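Local coordinates for protein chitinase (Thermococcus kodakarensis KOD1, PDB 5DHE) that probably binds chitin through this carbohydrate-binding domain, one module of an enzyme that hydrolyses the beta-1,4 linkages of chitin, at residues Gly28-Trp33 with Lys69-Thr74; Val35-Lys40 with Glu86-Tyr91. All coordinates share one frame; numbering follows the deposited sequence.

Contact 1 of 2, residues Gly28-Trp33 with Lys69-Thr74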
loop_
_atom_site.group_PDB
_atom_site.type_symbol
_atom_site.label_atom_id
_atom_site.label_comp_id
_atom_site.label_asym_id
_atom_site.label_seq_id
_atom_site.Cartn_x
_atom_site.Cartn_y
_atom_site.Cartn_z
ATOM N N GLY A 28 8.959 11.929 2.957
ATOM C CA GLY A 28 9.676 13.086 3.467
ATOM C C GLY A 28 10.374 12.816 4.795
ATOM O O GLY A 28 11.008 13.711 5.363
ATOM N N GLY A 29 10.258 11.589 5.290
ATOM C CA GLY A 29 10.887 11.213 6.549
ATOM C C GLY A 29 10.917 9.701 6.676
ATOM O O GLY A 29 10.402 8.995 5.804
ATOM N N THR A 30 11.512 9.203 7.758
ATOM C CA THR A 30 11.616 7.765 8.004
ATOM C C THR A 30 10.576 7.407 9.055
ATOM O O THR A 30 10.635 7.915 10.184
ATOM C CB THR A 30 13.028 7.416 8.476
ATOM O OG1 THR A 30 13.958 7.828 7.463
ATOM C CG2 THR A 30 13.180 5.917 8.690
ATOM N N TYR A 31 9.648 6.518 8.691
ATOM C CA TYR A 31 8.526 6.155 9.568
ATOM C C TYR A 31 8.109 4.690 9.534
ATOM O O TYR A 31 8.356 3.972 8.566
ATOM C CB TYR A 31 7.272 6.947 9.148
ATOM C CG TYR A 31 7.437 8.451 9.058
ATOM C CD1 TYR A 31 7.464 9.233 10.214
ATOM C CD2 TYR A 31 7.505 9.101 7.821
ATOM C CE1 TYR A 31 7.542 10.617 10.138
ATOM C CE2 TYR A 31 7.589 10.497 7.736
ATOM C CZ TYR A 31 7.600 11.242 8.907
ATOM O OH TYR A 31 7.620 12.614 8.856
ATOM N N ASP A 32 7.427 4.277 10.599
ATOM C CA ASP A 32 6.864 2.939 10.656
ATOM C C ASP A 32 5.500 3.154 9.991
ATOM O O ASP A 32 4.457 3.244 10.648
ATOM C CB ASP A 32 6.720 2.487 12.108
ATOM C CG ASP A 32 8.069 2.226 12.758
ATOM O OD1 ASP A 32 8.851 1.450 12.181
ATOM O OD2 ASP A 32 8.351 2.799 13.836
ATOM N N TRP A 33 5.528 3.254 8.670
ATOM C CA TRP A 33 4.317 3.496 7.909
ATOM C C TRP A 33 3.449 2.253 7.791
ATOM O O TRP A 33 3.912 1.130 7.992
ATOM C CB TRP A 33 4.661 4.050 6.507
ATOM C CG TRP A 33 5.617 3.229 5.673
ATOM C CD1 TRP A 33 6.955 3.471 5.480
ATOM C CD2 TRP A 33 5.300 2.076 4.883
ATOM N NE1 TRP A 33 7.478 2.547 4.611
ATOM C CE2 TRP A 33 6.485 1.678 4.231
ATOM C CE3 TRP A 33 4.124 1.340 4.660
ATOM C CZ2 TRP A 33 6.536 0.574 3.376
ATOM C CZ3 TRP A 33 4.169 0.242 3.807
ATOM C CH2 TRP A 33 5.370 -0.135 3.173
ATOM N N LYS A 69 11.805 2.217 5.296
ATOM C CA LYS A 69 10.948 3.138 6.034
ATOM C C LYS A 69 10.896 4.581 5.532
ATOM O O LYS A 69 10.208 5.399 6.132
ATOM C CB LYS A 69 11.343 3.132 7.509
ATOM C CG LYS A 69 11.230 1.756 8.164
ATOM C CD LYS A 69 11.526 1.826 9.642
ATOM C CE LYS A 69 11.465 0.443 10.260
ATOM N NZ LYS A 69 11.502 0.505 11.749
ATOM N N GLY A 70 11.599 4.891 4.436
ATOM C CA GLY A 70 11.590 6.242 3.897
ATOM C C GLY A 70 12.989 6.836 3.814
ATOM O O GLY A 70 13.971 6.157 4.129
ATOM N N PRO A 71 13.117 8.115 3.436
ATOM C CA PRO A 71 12.028 9.030 3.090
ATOM C C PRO A 71 11.249 8.663 1.829
ATOM O O PRO A 71 10.119 9.110 1.640
ATOM C CB PRO A 71 12.724 10.394 3.010
ATOM C CG PRO A 71 14.143 10.049 2.632
ATOM C CD PRO A 71 14.433 8.790 3.405
ATOM N N THR A 72 11.866 7.871 0.958
ATOM C CA THR A 72 11.199 7.404 -0.249
ATOM C C THR A 72 11.139 5.901 -0.052
ATOM O O THR A 72 12.165 5.244 0.028
ATOM C CB THR A 72 12.019 7.680 -1.531
ATOM O OG1 THR A 72 12.284 9.084 -1.642
ATOM C CG2 THR A 72 11.237 7.214 -2.759
ATOM N N ALA A 73 9.939 5.355 0.093
ATOM C CA ALA A 73 9.826 3.918 0.270
ATOM C C ALA A 73 9.063 3.396 -0.923
ATOM O O ALA A 73 8.158 4.064 -1.426
ATOM C CB ALA A 73 9.061 3.585 1.557
ATOM N N THR A 74 9.432 2.220 -1.391
ATOM C CA THR A 74 8.717 1.634 -2.512
ATOM C C THR A 74 8.534 0.149 -2.277
ATOM O O THR A 74 9.460 -0.558 -1.891
ATOM C CB THR A 74 9.455 1.825 -3.851
ATOM O OG1 THR A 74 10.683 1.088 -3.832
ATOM C CG2 THR A 74 9.740 3.298 -4.099
#
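At one end of this all-beta chitin-binding domain, the loop that carries the chain from strand 18-26 to strand 34-39 lies against the turn leading into strand 72-80, and Tyr31 and Lys69 meet at the middle. Tyr31 N gives Lys69 O a nearly straight bond of 2.8 Å (168° at the hydrogen), the donor tilted 27° from the carbonyl plane. The same oxygen takes a CA-H...O contact from Thr30 CA and lies in plane at the edge of the Trp33 indole. Gly29 O is met in turn by Pro71 CA at 3.2 Å and, farther off, by Gly70 CA. The turn bends through a cis peptide before Pro71, while Gly70 has backbone angles suited to glycine. Pro71 O accepts a weak bond from Gly28 N. On the outer side Lys69, extended beyond CG, runs alongside Asp32, both pointing the same way, and its NZ reaches the syn lone pair of Asp32 OD1 at 2.8 Å; Asp32 is the centre of an inverse gamma turn. Thr30 CG2, anti to the backbone N, crosses the base of this lysine and touches Lys69 CB at 3.5 Å. Inward, Trp33 has its CG between the backbone N and the carbonyl carbon (chi1 55°), which brings NE1 to 3.6 Å from Ala73 CB; that N-H is bonded to Asn68 O, and the ring also meets Phe75. Tyr31 turns the other way, edge-to-face with Trp97. The contact thus grades from a salt bridge among exposed residues to a buried indole whose polar N-H is satisfied by backbone; Lys69 joins the two, its NZ in the salt bridge and its backbone O at the Trp33 edge.

Contact 2 of 2, residues Val35-Lys40 with Glu86-Tyr91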
loop_
_atom_site.group_PDB
_atom_site.type_symbol
_atom_site.label_atom_id
_atom_site.label_comp_id
_atom_site.label_asym_id
_atom_site.label_seq_id
_atom_site.Cartn_x
_atom_site.Cartn_y
_atom_site.Cartn_z
ATOM N N VAL A 35 0.234 0.754 5.161
ATOM C CA VAL A 35 -0.656 0.971 4.021
ATOM C C VAL A 35 -1.727 -0.106 4.101
ATOM O O VAL A 35 -1.418 -1.297 4.030
ATOM C CB VAL A 35 0.068 0.868 2.657
ATOM C CG1 VAL A 35 -0.960 0.856 1.502
ATOM C CG2 VAL A 35 0.988 2.069 2.479
ATOM N N LYS A 36 -2.978 0.309 4.281
ATOM C CA LYS A 36 -4.092 -0.627 4.351
ATOM C C LYS A 36 -4.710 -0.685 2.963
ATOM O O LYS A 36 -4.930 0.342 2.325
ATOM C CB LYS A 36 -5.121 -0.175 5.395
ATOM C CG LYS A 36 -4.527 -0.040 6.793
ATOM C CD LYS A 36 -5.586 0.137 7.871
ATOM C CE LYS A 36 -6.415 -1.115 8.060
ATOM N NZ LYS A 36 -7.273 -1.013 9.277
ATOM N N VAL A 37 -4.993 -1.899 2.510
ATOM C CA VAL A 37 -5.532 -2.101 1.172
ATOM C C VAL A 37 -6.890 -2.786 1.186
ATOM O O VAL A 37 -7.074 -3.804 1.845
ATOM C CB VAL A 37 -4.541 -2.940 0.343
ATOM C CG1 VAL A 37 -5.108 -3.246 -1.043
ATOM C CG2 VAL A 37 -3.219 -2.197 0.248
ATOM N N LYS A 38 -7.836 -2.197 0.460
ATOM C CA LYS A 38 -9.189 -2.743 0.351
ATOM C C LYS A 38 -9.257 -3.535 -0.956
ATOM O O LYS A 38 -9.125 -2.967 -2.037
ATOM C CB LYS A 38 -10.211 -1.605 0.316
ATOM C CG LYS A 38 -11.645 -2.083 0.330
ATOM C CD LYS A 38 -12.605 -0.920 0.254
ATOM C CE LYS A 38 -14.037 -1.408 0.377
ATOM N NZ LYS A 38 -15.000 -0.314 0.086
ATOM N N LEU A 39 -9.443 -4.850 -0.846
ATOM C CA LEU A 39 -9.532 -5.723 -2.013
ATOM C C LEU A 39 -10.944 -6.225 -2.282
ATOM O O LEU A 39 -11.719 -6.460 -1.352
ATOM C CB LEU A 39 -8.659 -6.961 -1.824
ATOM C CG LEU A 39 -7.157 -6.926 -1.993
ATOM C CD1 LEU A 39 -6.632 -8.353 -1.801
ATOM C CD2 LEU A 39 -6.804 -6.424 -3.384
ATOM N N LYS A 40 -11.256 -6.424 -3.554
ATOM C CA LYS A 40 -12.558 -6.967 -3.923
ATOM C C LYS A 40 -12.623 -8.395 -3.393
ATOM O O LYS A 40 -11.602 -9.089 -3.329
ATOM C CB LYS A 40 -12.714 -6.997 -5.444
ATOM C CG LYS A 40 -12.823 -5.645 -6.089
ATOM C CD LYS A 40 -13.175 -5.782 -7.562
ATOM C CE LYS A 40 -13.368 -4.421 -8.209
ATOM N NZ LYS A 40 -14.422 -3.623 -7.511
ATOM N N GLU A 86 -9.555 -1.630 -4.498
ATOM C CA GLU A 86 -10.556 -0.570 -4.548
ATOM C C GLU A 86 -10.035 0.692 -3.871
ATOM O O GLU A 86 -10.479 1.800 -4.191
ATOM C CB GLU A 86 -11.836 -1.043 -3.858
ATOM C CG GLU A 86 -12.506 -2.215 -4.571
ATOM C CD GLU A 86 -13.736 -2.713 -3.842
ATOM O OE1 GLU A 86 -13.673 -2.878 -2.609
ATOM O OE2 GLU A 86 -14.767 -2.947 -4.505
ATOM N N ALA A 87 -9.095 0.532 -2.943
ATOM C CA ALA A 87 -8.547 1.685 -2.244
ATOM C C ALA A 87 -7.326 1.332 -1.429
ATOM O O ALA A 87 -7.162 0.184 -1.023
ATOM C CB ALA A 87 -9.606 2.287 -1.317
ATOM N N MET A 88 -6.450 2.315 -1.229
ATOM C CA MET A 88 -5.284 2.106 -0.373
ATOM C C MET A 88 -5.208 3.312 0.536
ATOM O O MET A 88 -5.527 4.431 0.126
ATOM C CB MET A 88 -3.993 1.975 -1.173
ATOM C CG MET A 88 -4.025 0.815 -2.126
ATOM S SD MET A 88 -2.357 0.392 -2.653
ATOM C CE MET A 88 -2.033 1.696 -3.689
ATOM N N TYR A 89 -4.820 3.072 1.785
ATOM C CA TYR A 89 -4.735 4.144 2.770
ATOM C C TYR A 89 -3.362 4.161 3.423
ATOM O O TYR A 89 -2.876 3.123 3.880
ATOM C CB TYR A 89 -5.776 3.931 3.864
ATOM C CG TYR A 89 -7.186 3.774 3.369
ATOM C CD1 TYR A 89 -7.618 2.582 2.793
ATOM C CD2 TYR A 89 -8.086 4.833 3.450
ATOM C CE1 TYR A 89 -8.910 2.449 2.307
ATOM C CE2 TYR A 89 -9.370 4.714 2.972
ATOM C CZ TYR A 89 -9.777 3.524 2.403
ATOM O OH TYR A 89 -11.057 3.415 1.920
ATOM N N LEU A 90 -2.748 5.339 3.484
ATOM C CA LEU A 90 -1.433 5.476 4.118
ATOM C C LEU A 90 -1.574 6.106 5.497
ATOM O O LEU A 90 -2.121 7.209 5.640
ATOM C CB LEU A 90 -0.499 6.342 3.262
ATOM C CG LEU A 90 0.831 6.726 3.942
ATOM C CD1 LEU A 90 1.704 5.487 4.104
ATOM C CD2 LEU A 90 1.583 7.755 3.083
ATOM N N TYR A 91 -1.097 5.396 6.508
ATOM C CA TYR A 91 -1.146 5.882 7.882
ATOM C C TYR A 91 0.268 6.000 8.419
ATOM O O TYR A 91 1.126 5.126 8.204
ATOM C CB TYR A 91 -1.900 4.901 8.779
ATOM C CG TYR A 91 -3.358 4.786 8.453
ATOM C CD1 TYR A 91 -4.280 5.675 8.998
ATOM C CD2 TYR A 91 -3.813 3.790 7.592
ATOM C CE1 TYR A 91 -5.642 5.574 8.686
ATOM C CE2 TYR A 91 -5.155 3.681 7.273
ATOM C CZ TYR A 91 -6.062 4.571 7.820
ATOM O OH TYR A 91 -7.398 4.462 7.506
HETATM O O HOH W 1 -14.209 -5.216 -1.381
#
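In one of its two modelled conformers, Lys36 lays its aliphatic chain against the Tyr91 ring, CD coming to 3.6 Å from CE2, before a bend at chi3 (68°) leads the ammonium end away. The two residues lie on neighbouring antiparallel strands, 34-39 and 85-92, in the five-stranded sheet. Lys36 and Tyr89 form a hydrogen-bonded pair, Lys36 N to Tyr89 O and Tyr89 N to Lys36 O, each 2.8 Å; Lys36 O also meets the edge of the Tyr89 ring in its plane, 3.5 Å from CD1. Lys38 N bonds almost straight (177°) to Ala87 O, and Glu86 N returns a bond to Lys38 O. On the buried face, Val35 CG2 touches Leu90 CD1 at 3.9 Å, and Val37 CG2 packs at the same distance on Met88 CG, these two side chains running side by side. Phe9, from the other sheet of the beta-sandwich, touches Val35, Met88 and Leu90. At the far end Glu86 divides its carboxylate: Lys40 NZ meets OE2 at 3.1 Å from the anti side, 22° out of the plane, whereas OE1 has Lys38 NZ at a long 3.9 Å and accepts a hydrogen bond from a water that also donates to Leu39 O. Ala87 N is buried without a partner. One close and one distant ammonium would favour the Glu86 anion, modestly at this exposed site.

The centres of the two contacts lie about 17 Å apart, contact 1 at one end of the beta-sandwich and contact 2 nearer its middle. Their segments alternate along the chain, in the order 28-33, 35-40, 69-74, 86-91. The loop of contact 1 runs directly into strand 34-39 of contact 2, and strand 72-80, in the four-stranded sheet, is followed by strand 85-92 in the five-stranded one. Contact 1 thus packs a loop that crosses between the sheets against the entry to strand 72-80, whereas contact 2 pairs two strands within the five-stranded sheet. They touch where Trp33 CB packs 4.1 Å from Leu90 CD1, joining the end loops to the hydrophobic core.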